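Local coordinates for xyloglucan-specific endo-beta-1,4-glucanase BoGH9A (Bacteroides ovatus, PDB 6DHT), which hydrolyses internal beta-1,4-glucosidic linkages in the backbone of xyloglucan, releasing xyloglucan oligosaccharides, at residues Gly24-Gln29 with Ser102-Leu107; Lys58-Ala63 with Thr73-Ser78; Val143-Ser148 with Ala156-Ser161; Lys410-Val415 with Val449-Ala454; Phe513-Pro518 with Glu535-Thr540. All blocks are in the same frame, centred on the assembly; numbering follows the deposited sequence.

Contact 1. Residues Gly24-Gln29 with Ser102-Leu107; sequences GYYPNQ and SVLSPL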
# COMPACT_ATOMS: atom_id res chain seq x y z
N GLY A 24 15.10 0.38 -13.59
CA GLY A 24 16.48 0.82 -13.65
C GLY A 24 17.02 1.16 -12.27
O GLY A 24 16.47 0.72 -11.25
N TYR A 25 18.10 1.93 -12.24
CA TYR A 25 18.86 2.18 -11.02
C TYR A 25 19.23 3.63 -10.85
O TYR A 25 19.51 4.33 -11.81
CB TYR A 25 20.17 1.39 -11.05
CG TYR A 25 19.97 -0.06 -11.27
CD1 TYR A 25 19.68 -0.94 -10.22
CD2 TYR A 25 20.07 -0.59 -12.55
CE1 TYR A 25 19.46 -2.28 -10.44
CE2 TYR A 25 19.88 -1.93 -12.77
CZ TYR A 25 19.58 -2.77 -11.71
OH TYR A 25 19.37 -4.12 -11.92
N TYR A 26 19.22 4.09 -9.60
CA TYR A 26 19.75 5.42 -9.31
C TYR A 26 21.28 5.39 -9.46
O TYR A 26 21.89 4.35 -9.22
CB TYR A 26 19.39 5.89 -7.89
CG TYR A 26 17.91 6.14 -7.69
CD1 TYR A 26 17.34 7.37 -8.01
CD2 TYR A 26 17.08 5.12 -7.26
CE1 TYR A 26 15.96 7.58 -7.85
CE2 TYR A 26 15.71 5.33 -7.10
CZ TYR A 26 15.17 6.54 -7.42
OH TYR A 26 13.81 6.69 -7.28
N PRO A 27 21.88 6.55 -9.80
CA PRO A 27 23.34 6.54 -10.03
C PRO A 27 24.17 5.99 -8.86
O PRO A 27 25.17 5.31 -9.11
CB PRO A 27 23.65 8.01 -10.26
CG PRO A 27 22.43 8.55 -10.90
CD PRO A 27 21.30 7.85 -10.15
N ASN A 28 23.77 6.28 -7.62
CA ASN A 28 24.53 5.80 -6.47
C ASN A 28 23.97 4.56 -5.81
O ASN A 28 24.45 4.16 -4.76
CB ASN A 28 24.67 6.91 -5.44
CG ASN A 28 25.58 8.01 -5.91
OD1 ASN A 28 26.57 7.76 -6.61
ND2 ASN A 28 25.23 9.24 -5.56
N GLN A 29 22.99 3.94 -6.45
CA GLN A 29 22.37 2.73 -5.92
C GLN A 29 23.28 1.52 -6.08
O GLN A 29 24.11 1.48 -6.98
CB GLN A 29 21.05 2.46 -6.65
CG GLN A 29 20.10 1.52 -5.94
CD GLN A 29 18.88 1.19 -6.79
OE1 GLN A 29 18.46 2.00 -7.62
NE2 GLN A 29 18.32 0.00 -6.60
N SER A 102 15.77 9.87 -10.46
CA SER A 102 14.31 9.79 -10.35
C SER A 102 13.74 8.55 -11.03
O SER A 102 12.65 8.59 -11.60
CB SER A 102 13.68 11.03 -10.95
OG SER A 102 14.05 12.18 -10.19
N VAL A 103 14.47 7.45 -10.96
CA VAL A 103 14.06 6.28 -11.72
C VAL A 103 12.72 5.70 -11.21
O VAL A 103 11.95 5.17 -12.02
CB VAL A 103 15.20 5.22 -11.82
CG1 VAL A 103 15.44 4.58 -10.51
CG2 VAL A 103 14.89 4.20 -12.90
N LEU A 104 12.43 5.84 -9.92
CA LEU A 104 11.17 5.34 -9.39
C LEU A 104 10.06 6.39 -9.37
O LEU A 104 8.97 6.12 -8.88
CB LEU A 104 11.33 4.75 -7.98
CG LEU A 104 12.37 3.65 -7.83
CD1 LEU A 104 12.45 3.20 -6.39
CD2 LEU A 104 12.04 2.48 -8.74
N SER A 105 10.29 7.59 -9.89
CA SER A 105 9.26 8.61 -9.85
C SER A 105 8.02 8.21 -10.64
O SER A 105 6.88 8.39 -10.14
CB SER A 105 9.83 9.95 -10.32
OG SER A 105 8.84 10.96 -10.33
N PRO A 106 8.17 7.63 -11.85
CA PRO A 106 6.95 7.22 -12.56
C PRO A 106 6.18 6.14 -11.82
O PRO A 106 4.96 6.11 -11.91
CB PRO A 106 7.47 6.73 -13.91
CG PRO A 106 8.78 7.44 -14.08
CD PRO A 106 9.36 7.51 -12.71
N LEU A 107 6.88 5.28 -11.10
CA LEU A 107 6.25 4.25 -10.29
C LEU A 107 5.46 4.88 -9.12
O LEU A 107 4.30 4.56 -8.90
CB LEU A 107 7.31 3.27 -9.78
CG LEU A 107 6.83 2.21 -8.79
CD1 LEU A 107 5.91 1.21 -9.47
CD2 LEU A 107 7.97 1.49 -8.21
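Tyr26 and Val103 carry most of this contact, with Leu104 meeting the far end of the tyrosine. Val103 CG1 sits over one face of the Tyr26 ring, 3.6 Å from the ring centroid and 16° off the normal, which meets the geometry of a CH-pi contact. It lies displaced toward the rim, and its nearest ring atom is Tyr26 CE2 at 3.5 Å. The valine reaches the ring because CG1 stands between its backbone N and carbonyl carbon (chi1 70°); the other methyl, CG2, turns to the backbone of Gly24, 3.8 Å from Gly24 C. Farther along, the phenol crosses the Leu104 side chain at about a right angle, with Leu104 CD1 at the ring edge and Leu104 CB 3.2 Å from Tyr26 OH. That oxygen accepts a moderately bent bond from Leu104 N (3.1 Å, 150° at the hydrogen). On its own segment, Tyr26 N gives a bond to Gln29 OE1 across a type I turn, which fixes the backbone from which the ring departs. Asp565, on helix 551-567, also binds Tyr26 OH. A loop of the N-terminal Ig-like domain is thereby joined to the start of helix 105-117. The chemistry implies a buried phenol oxygen gripped by two partners, accepting from Leu104 N and probably donating to the Asp565 carboxylate, while an aliphatic methyl packs against its ring.

Contact 2. Residues Lys58-Ala63 with Thr73-Ser78; sequences KSLYTA and TTLDFS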
# COMPACT_ATOMS: atom_id res chain seq x y z
N LYS A 58 33.66 -10.85 -12.63
CA LYS A 58 34.04 -12.27 -12.57
C LYS A 58 33.95 -12.77 -11.12
O LYS A 58 33.60 -12.01 -10.22
CB LYS A 58 35.46 -12.44 -13.11
CG LYS A 58 35.67 -11.86 -14.50
CD LYS A 58 37.11 -12.06 -14.99
CE LYS A 58 37.23 -11.81 -16.49
NZ LYS A 58 38.64 -11.91 -16.96
N SER A 59 34.28 -14.04 -10.90
CA SER A 59 34.26 -14.63 -9.56
C SER A 59 32.92 -14.41 -8.89
O SER A 59 32.83 -13.85 -7.79
CB SER A 59 35.36 -14.05 -8.68
OG SER A 59 36.63 -14.33 -9.24
N LEU A 60 31.89 -14.87 -9.58
CA LEU A 60 30.52 -14.54 -9.20
C LEU A 60 29.98 -15.45 -8.12
O LEU A 60 30.20 -16.66 -8.11
CB LEU A 60 29.62 -14.60 -10.43
CG LEU A 60 30.11 -13.81 -11.64
CD1 LEU A 60 29.23 -14.16 -12.81
CD2 LEU A 60 30.12 -12.31 -11.37
N TYR A 61 29.23 -14.84 -7.20
CA TYR A 61 28.55 -15.56 -6.14
C TYR A 61 27.32 -16.26 -6.66
O TYR A 61 26.59 -15.71 -7.50
CB TYR A 61 28.11 -14.57 -5.04
CG TYR A 61 27.31 -15.20 -3.92
CD1 TYR A 61 27.94 -15.90 -2.91
CD2 TYR A 61 25.93 -15.07 -3.87
CE1 TYR A 61 27.22 -16.49 -1.89
CE2 TYR A 61 25.19 -15.66 -2.85
CZ TYR A 61 25.85 -16.35 -1.85
OH TYR A 61 25.14 -16.94 -0.83
N THR A 62 27.09 -17.47 -6.17
CA THR A 62 25.89 -18.23 -6.52
C THR A 62 25.25 -18.75 -5.25
O THR A 62 25.93 -18.92 -4.24
CB THR A 62 26.19 -19.42 -7.45
OG1 THR A 62 27.04 -20.36 -6.77
CG2 THR A 62 26.87 -18.95 -8.71
N ALA A 63 23.95 -19.01 -5.31
CA ALA A 63 23.21 -19.54 -4.19
C ALA A 63 21.96 -20.23 -4.67
O ALA A 63 21.52 -20.02 -5.80
CB ALA A 63 22.84 -18.42 -3.22
N THR A 73 22.81 -16.73 -9.92
CA THR A 73 24.11 -16.08 -9.95
C THR A 73 23.96 -14.57 -9.83
O THR A 73 23.25 -13.95 -10.61
CB THR A 73 24.88 -16.42 -11.25
OG1 THR A 73 24.91 -17.84 -11.41
CG2 THR A 73 26.30 -15.87 -11.23
N THR A 74 24.66 -13.99 -8.87
CA THR A 74 24.61 -12.56 -8.62
C THR A 74 25.61 -11.81 -9.48
O THR A 74 26.80 -12.16 -9.54
CB THR A 74 24.85 -12.30 -7.14
OG1 THR A 74 23.76 -12.86 -6.41
CG2 THR A 74 24.99 -10.81 -6.83
N LEU A 75 25.12 -10.77 -10.16
CA LEU A 75 25.92 -9.89 -10.98
C LEU A 75 25.90 -8.50 -10.37
O LEU A 75 24.87 -7.83 -10.42
CB LEU A 75 25.32 -9.84 -12.38
CG LEU A 75 24.87 -11.17 -12.97
CD1 LEU A 75 24.33 -10.96 -14.37
CD2 LEU A 75 26.03 -12.22 -13.01
N ASP A 76 27.02 -8.07 -9.80
CA ASP A 76 27.11 -6.79 -9.09
C ASP A 76 27.93 -5.77 -9.88
O ASP A 76 29.17 -5.89 -9.95
CB ASP A 76 27.72 -7.01 -7.70
CG ASP A 76 27.66 -5.77 -6.81
OD1 ASP A 76 27.46 -4.64 -7.32
OD2 ASP A 76 27.88 -5.92 -5.59
N PHE A 77 27.26 -4.79 -10.46
CA PHE A 77 27.88 -3.72 -11.23
C PHE A 77 27.60 -2.34 -10.59
O PHE A 77 27.51 -1.31 -11.26
CB PHE A 77 27.41 -3.76 -12.69
CG PHE A 77 25.94 -3.96 -12.85
CD1 PHE A 77 25.38 -5.21 -12.76
CD2 PHE A 77 25.10 -2.88 -13.13
CE1 PHE A 77 24.00 -5.40 -12.91
CE2 PHE A 77 23.72 -3.06 -13.28
CZ PHE A 77 23.17 -4.32 -13.17
N SER A 78 27.50 -2.35 -9.26
CA SER A 78 27.24 -1.14 -8.48
C SER A 78 28.20 0.00 -8.77
O SER A 78 27.85 1.18 -8.67
CB SER A 78 27.28 -1.47 -6.97
OG SER A 78 26.31 -2.43 -6.61
O HOH W 1 28.69 -11.95 -7.67
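In the antiparallel beta hairpin of strands 62-63 and 72-76, at one margin of a sheet of the N-terminal Ig-like domain, Leu60, Tyr61 and Thr62 meet Thr73, Thr74 and Leu75. Thr62 and Thr73 form a non-hydrogen-bonded pair, their CA atoms 4.4 Å apart. Their side chains lie next to each other and point the same way, and Thr62 CG2 comes to 3.5 Å from Thr73 OG1. One residue farther along, Thr74 N donates to Tyr61 O at 2.9 Å, nearly straight at 168°. The return bond of an ideal ladder is absent: a water accepts from Tyr61 N and donates to Thr74 O at 2.7 Å, so the two backbones part there, with a water bridging them. Leu60 packs from the opened end. Its CB and CD1 both touch Thr73 CG2, which can face the leucine because it is anti to its own backbone N, and the two side chains cross at about a right angle. The ring of Tyr61 presents its edge to Thr74 OG1, and Tyr61 OH bonds to the carbonyl O of Gln421 in the catalytic region, tying the hairpin across the domain boundary. Phe43 of strand 42-47 lies against both Leu60 and Leu75, and the two leucines also touch each other: Leu60 CD1 stands 3.7 Å from Leu75 CD2.

Contact 3. Residues Val143-Ser148 with Ala156-Ser161; sequences VLIHPS and AGTIVS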
# COMPACT_ATOMS: atom_id res chain seq x y z
N VAL A 143 -28.65 4.29 -0.64
CA VAL A 143 -28.08 3.17 0.09
C VAL A 143 -28.93 2.83 1.31
O VAL A 143 -29.35 3.73 2.04
CB VAL A 143 -26.61 3.50 0.51
CG1 VAL A 143 -25.98 2.38 1.33
CG2 VAL A 143 -25.77 3.76 -0.73
N LEU A 144 -29.16 1.55 1.53
CA LEU A 144 -30.06 1.07 2.58
C LEU A 144 -29.35 0.75 3.88
O LEU A 144 -28.29 0.12 3.88
CB LEU A 144 -30.76 -0.21 2.12
CG LEU A 144 -32.16 -0.08 1.51
CD1 LEU A 144 -32.28 1.10 0.56
CD2 LEU A 144 -32.50 -1.38 0.80
N ILE A 145 -29.94 1.17 4.99
CA ILE A 145 -29.53 0.65 6.28
C ILE A 145 -29.93 -0.82 6.33
O ILE A 145 -31.12 -1.15 6.40
CB ILE A 145 -30.20 1.41 7.45
CG1 ILE A 145 -29.82 2.90 7.44
CG2 ILE A 145 -29.85 0.77 8.78
CD1 ILE A 145 -28.34 3.21 7.75
N HIS A 146 -28.95 -1.70 6.27
CA HIS A 146 -29.14 -3.13 6.48
C HIS A 146 -29.70 -3.36 7.89
O HIS A 146 -29.48 -2.55 8.77
CB HIS A 146 -27.80 -3.82 6.33
CG HIS A 146 -27.87 -5.31 6.22
ND1 HIS A 146 -27.58 -6.14 7.28
CD2 HIS A 146 -28.15 -6.12 5.18
CE1 HIS A 146 -27.69 -7.39 6.90
NE2 HIS A 146 -28.02 -7.41 5.62
N PRO A 147 -30.45 -4.46 8.09
CA PRO A 147 -30.94 -4.71 9.45
C PRO A 147 -29.82 -4.77 10.50
O PRO A 147 -30.05 -4.35 11.63
CB PRO A 147 -31.63 -6.07 9.31
CG PRO A 147 -32.15 -6.07 7.92
CD PRO A 147 -31.09 -5.35 7.10
N SER A 148 -28.63 -5.23 10.12
CA SER A 148 -27.52 -5.31 11.06
C SER A 148 -27.02 -3.92 11.50
O SER A 148 -26.33 -3.79 12.51
CB SER A 148 -26.35 -6.06 10.44
OG SER A 148 -25.90 -5.39 9.28
N ALA A 156 -34.06 -0.46 9.78
CA ALA A 156 -33.75 -1.22 8.58
C ALA A 156 -34.56 -0.71 7.40
O ALA A 156 -35.77 -0.52 7.50
CB ALA A 156 -34.03 -2.67 8.81
N GLY A 157 -33.87 -0.44 6.29
CA GLY A 157 -34.53 0.04 5.09
C GLY A 157 -34.48 1.54 4.90
O GLY A 157 -34.83 2.03 3.83
N THR A 158 -34.08 2.27 5.93
CA THR A 158 -33.87 3.71 5.80
C THR A 158 -32.86 3.94 4.69
O THR A 158 -31.89 3.20 4.57
CB THR A 158 -33.32 4.34 7.09
OG1 THR A 158 -34.25 4.15 8.16
CG2 THR A 158 -33.08 5.83 6.90
N ILE A 159 -33.10 4.97 3.88
CA ILE A 159 -32.24 5.29 2.75
C ILE A 159 -31.32 6.44 3.13
O ILE A 159 -31.77 7.49 3.62
CB ILE A 159 -33.05 5.70 1.53
CG1 ILE A 159 -33.92 4.53 1.07
CG2 ILE A 159 -32.14 6.15 0.39
CD1 ILE A 159 -35.05 4.93 0.16
N VAL A 160 -30.03 6.24 2.88
CA VAL A 160 -29.01 7.25 3.14
C VAL A 160 -28.15 7.46 1.91
O VAL A 160 -28.09 6.61 1.02
CB VAL A 160 -28.11 6.87 4.34
CG1 VAL A 160 -28.93 6.76 5.61
CG2 VAL A 160 -27.36 5.58 4.09
N SER A 161 -27.47 8.60 1.87
CA SER A 161 -26.49 8.84 0.82
C SER A 161 -25.11 8.64 1.42
O SER A 161 -24.81 9.13 2.52
CB SER A 161 -26.65 10.24 0.26
OG SER A 161 -25.71 10.52 -0.76
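Pro147, whose CG rests 4.0 Å from Ala156 CB across the contact, also lies against one face of the neighbouring His146 imidazole, its CD 3.3 Å above the ring plane and displaced toward the rim. Ser148 CB is at the edge of that ring, in its plane, and Tyr259 meets the imidazole edge-to-face. His146 ND1 is hydrogen-bonded to both Ser148 N and Ser148 OG, the Ser148 N tilted out of the ring plane, while NE2 bonds to the carbonyl O of Pro326; the ring is therefore fixed at both nitrogens. These groups sit at one end of an antiparallel beta hairpin, strands 143-145 and 159-160, on the margin of a small mixed sheet in the glycosidase domain. Val143 and Val160 form a hydrogen-bonded pair: Val160 N reaches Val143 O at 2.7 Å with 173° at the hydrogen, and Val143 N returns a more bent bond to Val160 O. Beyond Leu144, Ile145 faces two residues. Ile145 N donates to Thr158 O and Gly157 N donates to Ile145 O, both at 2.8 Å. With Gly157 at phi 97° and psi -12°, this is consistent with a G1 beta bulge. The inner strand bonds in turn to strand 259-260 through Leu144 and His146. The side chains of Ile145 and Thr158 run alongside each other, as do those of Leu144 and Ile159, and on the face bearing this last pair Leu144 CD1 comes to 3.8 Å from Ile159 CG1.

Contact 4. Residues Lys410-Val415 with Val449-Ala454; sequences KYADKV and VSLMYA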
# COMPACT_ATOMS: atom_id res chain seq x y z
N LYS A 410 15.32 -3.68 16.36
CA LYS A 410 15.46 -5.11 16.63
C LYS A 410 14.86 -5.90 15.48
O LYS A 410 15.43 -6.89 15.01
CB LYS A 410 14.75 -5.50 17.92
CG LYS A 410 15.53 -5.20 19.17
CD LYS A 410 14.81 -5.81 20.37
CE LYS A 410 15.41 -5.32 21.68
NZ LYS A 410 14.55 -5.65 22.86
N TYR A 411 13.68 -5.46 15.04
CA TYR A 411 13.00 -6.06 13.90
C TYR A 411 13.87 -5.92 12.66
O TYR A 411 14.06 -6.91 11.94
CB TYR A 411 11.62 -5.41 13.70
CG TYR A 411 11.01 -5.62 12.33
CD1 TYR A 411 11.27 -4.73 11.31
CD2 TYR A 411 10.15 -6.65 12.09
CE1 TYR A 411 10.70 -4.89 10.07
CE2 TYR A 411 9.58 -6.83 10.86
CZ TYR A 411 9.87 -5.94 9.85
OH TYR A 411 9.29 -6.13 8.61
N ALA A 412 14.38 -4.72 12.41
CA ALA A 412 15.13 -4.43 11.19
C ALA A 412 16.41 -5.25 11.12
O ALA A 412 16.77 -5.78 10.08
CB ALA A 412 15.46 -2.96 11.09
N ASP A 413 17.11 -5.36 12.24
CA ASP A 413 18.36 -6.11 12.26
C ASP A 413 18.10 -7.57 11.93
O ASP A 413 18.89 -8.20 11.22
CB ASP A 413 19.04 -6.00 13.63
CG ASP A 413 19.55 -4.61 13.91
OD1 ASP A 413 19.67 -3.80 12.96
OD2 ASP A 413 19.85 -4.30 15.08
N LYS A 414 16.99 -8.11 12.41
CA LYS A 414 16.65 -9.50 12.15
C LYS A 414 16.30 -9.70 10.67
O LYS A 414 16.73 -10.67 10.04
CB LYS A 414 15.48 -9.93 13.04
CG LYS A 414 15.36 -11.44 13.24
CD LYS A 414 14.23 -11.80 14.22
CE LYS A 414 14.46 -11.22 15.61
NZ LYS A 414 15.78 -11.63 16.19
N VAL A 415 15.56 -8.76 10.11
CA VAL A 415 15.13 -8.84 8.71
C VAL A 415 16.32 -8.85 7.75
O VAL A 415 16.29 -9.57 6.74
CB VAL A 415 14.18 -7.65 8.37
CG1 VAL A 415 14.10 -7.39 6.85
CG2 VAL A 415 12.81 -7.89 8.95
N VAL A 449 9.18 -0.62 3.82
CA VAL A 449 8.75 0.61 4.50
C VAL A 449 9.36 0.65 5.91
O VAL A 449 9.86 1.69 6.36
CB VAL A 449 7.21 0.70 4.58
CG1 VAL A 449 6.77 1.88 5.45
CG2 VAL A 449 6.61 0.86 3.20
N SER A 450 9.29 -0.47 6.62
CA SER A 450 9.85 -0.60 7.97
C SER A 450 11.36 -0.32 7.97
O SER A 450 11.89 0.41 8.84
CB SER A 450 9.54 -1.96 8.56
OG SER A 450 8.16 -2.21 8.56
N LEU A 451 12.07 -0.86 6.99
CA LEU A 451 13.52 -0.61 6.87
C LEU A 451 13.81 0.84 6.56
O LEU A 451 14.80 1.40 7.06
CB LEU A 451 14.09 -1.53 5.77
CG LEU A 451 14.14 -3.00 6.16
CD1 LEU A 451 14.40 -3.87 4.95
CD2 LEU A 451 15.23 -3.23 7.23
N MET A 452 13.00 1.47 5.73
CA MET A 452 13.16 2.88 5.44
C MET A 452 12.99 3.70 6.74
O MET A 452 13.77 4.63 7.02
CB MET A 452 12.14 3.25 4.34
CG MET A 452 12.18 4.68 3.85
SD MET A 452 11.39 5.87 4.95
CE MET A 452 9.68 5.29 4.88
N TYR A 453 11.99 3.38 7.55
CA TYR A 453 11.86 4.05 8.84
C TYR A 453 13.07 3.79 9.73
O TYR A 453 13.54 4.69 10.42
CB TYR A 453 10.61 3.59 9.60
CG TYR A 453 9.36 4.40 9.28
CD1 TYR A 453 9.09 5.58 9.95
CD2 TYR A 453 8.49 3.99 8.29
CE1 TYR A 453 7.95 6.33 9.65
CE2 TYR A 453 7.35 4.72 7.98
CZ TYR A 453 7.10 5.89 8.66
OH TYR A 453 5.98 6.64 8.37
N ALA A 454 13.60 2.58 9.75
CA ALA A 454 14.81 2.32 10.54
C ALA A 454 16.00 3.18 10.10
O ALA A 454 16.77 3.69 10.95
CB ALA A 454 15.17 0.85 10.50
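Ala412 CB meets Leu451 CD2 and Ala454 CB, each at 3.9 Å, at the point where the two helices come closest in register, with the CA atoms of Ala412 and Leu451 6.0 Å apart. One turn on, Val415 CG1 touches the other leucine methyl, Leu451 CD1, at 4.0 Å, so the forked end of Leu451 serves two residues of segment 410-415. On the other flank Tyr411 CE1 approaches Ser450 CB to 3.5 Å, with the methylene placed obliquely to the ring. The ring extends to that serine because CG is anti to the backbone N (chi1 162°). All four pairs are van der Waals contacts; three join aliphatic side chains, and the fourth sets an aromatic ring against a serine methylene. The axes of the two short helical segments approach to 9.7 Å with a signed crossing angle of -119°, far from antiparallel. Both helices belong to the alpha/alpha barrel characteristic of glycoside hydrolase family 9, where helices pack round a common centre. Further neighbours back these groups. Val415 CG2 lies 3.6 Å above one face of the Tyr411 ring, toward its rim, and so backs it from within the same helix. Tyr370 meets that ring edge-to-face and also bonds through its hydroxyl to Ser450 OG, which has a further bond to the carbonyl O of Asn446 one turn earlier. On the alanine side, Tyr463 of helix 461-474 packs against both Ala412 and Ala454, while its hydroxyl bonds to Asp413 OD1. Tyr411 OH bonds to a polyethylene glycol fragment probably left from crystallisation.

Contact 5. Residues Phe513-Pro518 with Glu535-Thr540; sequences FLVGGP and ESYVDT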
# COMPACT_ATOMS: atom_id res chain seq x y z
N PHE A 513 -1.05 -0.67 -10.58
CA PHE A 513 -1.47 -1.58 -9.53
C PHE A 513 -0.48 -2.68 -9.24
O PHE A 513 -0.06 -3.38 -10.14
CB PHE A 513 -2.80 -2.23 -9.91
CG PHE A 513 -3.97 -1.28 -9.92
CD1 PHE A 513 -4.26 -0.52 -11.02
CD2 PHE A 513 -4.79 -1.16 -8.81
CE1 PHE A 513 -5.36 0.39 -10.99
CE2 PHE A 513 -5.88 -0.28 -8.78
CZ PHE A 513 -6.17 0.48 -9.88
N LEU A 514 -0.13 -2.84 -7.96
CA LEU A 514 0.67 -3.95 -7.48
C LEU A 514 -0.22 -5.18 -7.32
O LEU A 514 -1.18 -5.15 -6.53
CB LEU A 514 1.28 -3.61 -6.12
CG LEU A 514 2.14 -4.71 -5.49
CD1 LEU A 514 3.28 -5.16 -6.38
CD2 LEU A 514 2.70 -4.18 -4.18
N VAL A 515 0.08 -6.24 -8.04
CA VAL A 515 -0.71 -7.45 -7.85
C VAL A 515 -0.25 -8.21 -6.61
O VAL A 515 0.86 -8.02 -6.13
CB VAL A 515 -0.70 -8.37 -9.12
CG1 VAL A 515 -1.24 -7.62 -10.31
CG2 VAL A 515 0.69 -8.89 -9.41
N GLY A 516 -1.10 -9.07 -6.07
CA GLY A 516 -0.81 -9.72 -4.79
C GLY A 516 0.47 -10.54 -4.78
O GLY A 516 1.22 -10.53 -3.81
N GLY A 517 0.70 -11.31 -5.84
CA GLY A 517 1.93 -12.05 -6.04
C GLY A 517 1.82 -13.51 -5.72
O GLY A 517 0.75 -14.01 -5.38
N PRO A 518 2.96 -14.20 -5.81
CA PRO A 518 3.00 -15.66 -5.65
C PRO A 518 2.37 -16.10 -4.35
O PRO A 518 2.68 -15.56 -3.31
CB PRO A 518 4.50 -15.98 -5.63
CG PRO A 518 5.16 -14.86 -6.31
CD PRO A 518 4.29 -13.64 -6.09
N GLU A 535 7.12 -19.08 -7.35
CA GLU A 535 6.70 -19.16 -8.74
C GLU A 535 5.21 -19.47 -8.86
O GLU A 535 4.69 -19.65 -9.97
CB GLU A 535 7.54 -20.24 -9.44
CG GLU A 535 9.04 -19.93 -9.48
CD GLU A 535 9.84 -21.01 -10.20
OE1 GLU A 535 9.23 -21.92 -10.80
OE2 GLU A 535 11.08 -20.96 -10.14
N SER A 536 4.51 -19.52 -7.73
CA SER A 536 3.08 -19.79 -7.70
C SER A 536 2.25 -18.55 -8.03
O SER A 536 1.43 -18.11 -7.23
CB SER A 536 2.64 -20.32 -6.34
OG SER A 536 3.30 -21.55 -6.07
N TYR A 537 2.44 -18.06 -9.25
CA TYR A 537 1.83 -16.84 -9.73
C TYR A 537 1.32 -17.11 -11.15
O TYR A 537 2.04 -17.68 -11.96
CB TYR A 537 2.86 -15.66 -9.71
CG TYR A 537 2.36 -14.47 -10.48
CD1 TYR A 537 1.38 -13.65 -9.94
CD2 TYR A 537 2.80 -14.20 -11.77
CE1 TYR A 537 0.86 -12.61 -10.64
CE2 TYR A 537 2.25 -13.16 -12.50
CZ TYR A 537 1.30 -12.35 -11.91
OH TYR A 537 0.72 -11.33 -12.62
N VAL A 538 0.09 -16.70 -11.41
CA VAL A 538 -0.48 -16.73 -12.76
C VAL A 538 -1.11 -15.39 -13.12
O VAL A 538 -1.91 -14.85 -12.37
CB VAL A 538 -1.56 -17.87 -12.93
CG1 VAL A 538 -0.88 -19.21 -12.95
CG2 VAL A 538 -2.62 -17.81 -11.86
N ASP A 539 -0.76 -14.91 -14.31
CA ASP A 539 -1.32 -13.67 -14.83
C ASP A 539 -2.59 -13.96 -15.63
O ASP A 539 -2.61 -13.92 -16.87
CB ASP A 539 -0.26 -12.96 -15.66
CG ASP A 539 -0.74 -11.61 -16.19
OD1 ASP A 539 -1.65 -11.01 -15.58
OD2 ASP A 539 -0.16 -11.19 -17.23
N THR A 540 -3.65 -14.27 -14.89
CA THR A 540 -4.96 -14.48 -15.47
C THR A 540 -6.00 -13.78 -14.61
O THR A 540 -5.83 -13.66 -13.39
CB THR A 540 -5.28 -16.00 -15.64
OG1 THR A 540 -5.28 -16.63 -14.35
CG2 THR A 540 -4.28 -16.69 -16.54
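Pro518 and Tyr537 make the close half of this contact, their CA atoms 4.4 Å apart. The backbones meet in a CA-H...O contact: Pro518 CA lies 3.3 Å from Ser536 O, with 143° at the hydrogen. Beside it, the pyrrolidine ring crosses the tyrosine obliquely, and Pro518 CG stands 4.2 Å from Tyr537 CB. Tyr537 CG is anti to its backbone N (chi1 167°), and the ring extends back along segment 513-518, past the carbonyl carbon of Gly517, to Val515. There Val515 CG2 lies 3.9 Å from Tyr537 CE1 and 4.0 Å from Tyr537 OH, the two side chains crossing at about a right angle. Val515, Gly517, Pro518 and Tyr537 are all buried, while Ser536 is partly exposed. The backbones diverge toward Val515, the CA atoms of Val515 and Asp539 being 9.4 Å apart, so that the long tyrosine side chain spans the gap; Val538 is exposed. Glu535, at the other end, is partly exposed and forms a salt bridge with Lys70 of the N-terminal Ig-like domain. Asp539 is held by the backbone N atoms of Lys494 and His495 and by ND2 of Asn547, whose OD1 binds Tyr537 OH. Asp539 is a predicted active-site residue, and Val515 lies about 7 Å, side chain to side chain, from His497 and from Glu548, also predicted active-site residues, the latter the proton donor; the Val515-Tyr537 packing is thus consistent with a second-shell support of the family 9 glycoside hydrolase active site.

How the contacts relate
Contact 2 is nested within the chain loop that contact 1 closes, and the two touch where Tyr25 OH packs 4.0 Å from Phe77 CZ, although their centres are about 21 Å apart. Both involve the N-terminal Ig-like domain; contact 1 joins it to the catalytic domain. Contacts 3, 4 and 5 follow in series within the glycosidase region. Contact 5 alone includes a predicted active-site residue, and its nearest atoms are about 7 Å from contact 1 and about 10 Å from contact 4. Helix 461-474 packs against both contact 1 and contact 4. Contact 3 is remote, its centre about 61 Å from that of contact 2, on the opposite side of the chain's centre.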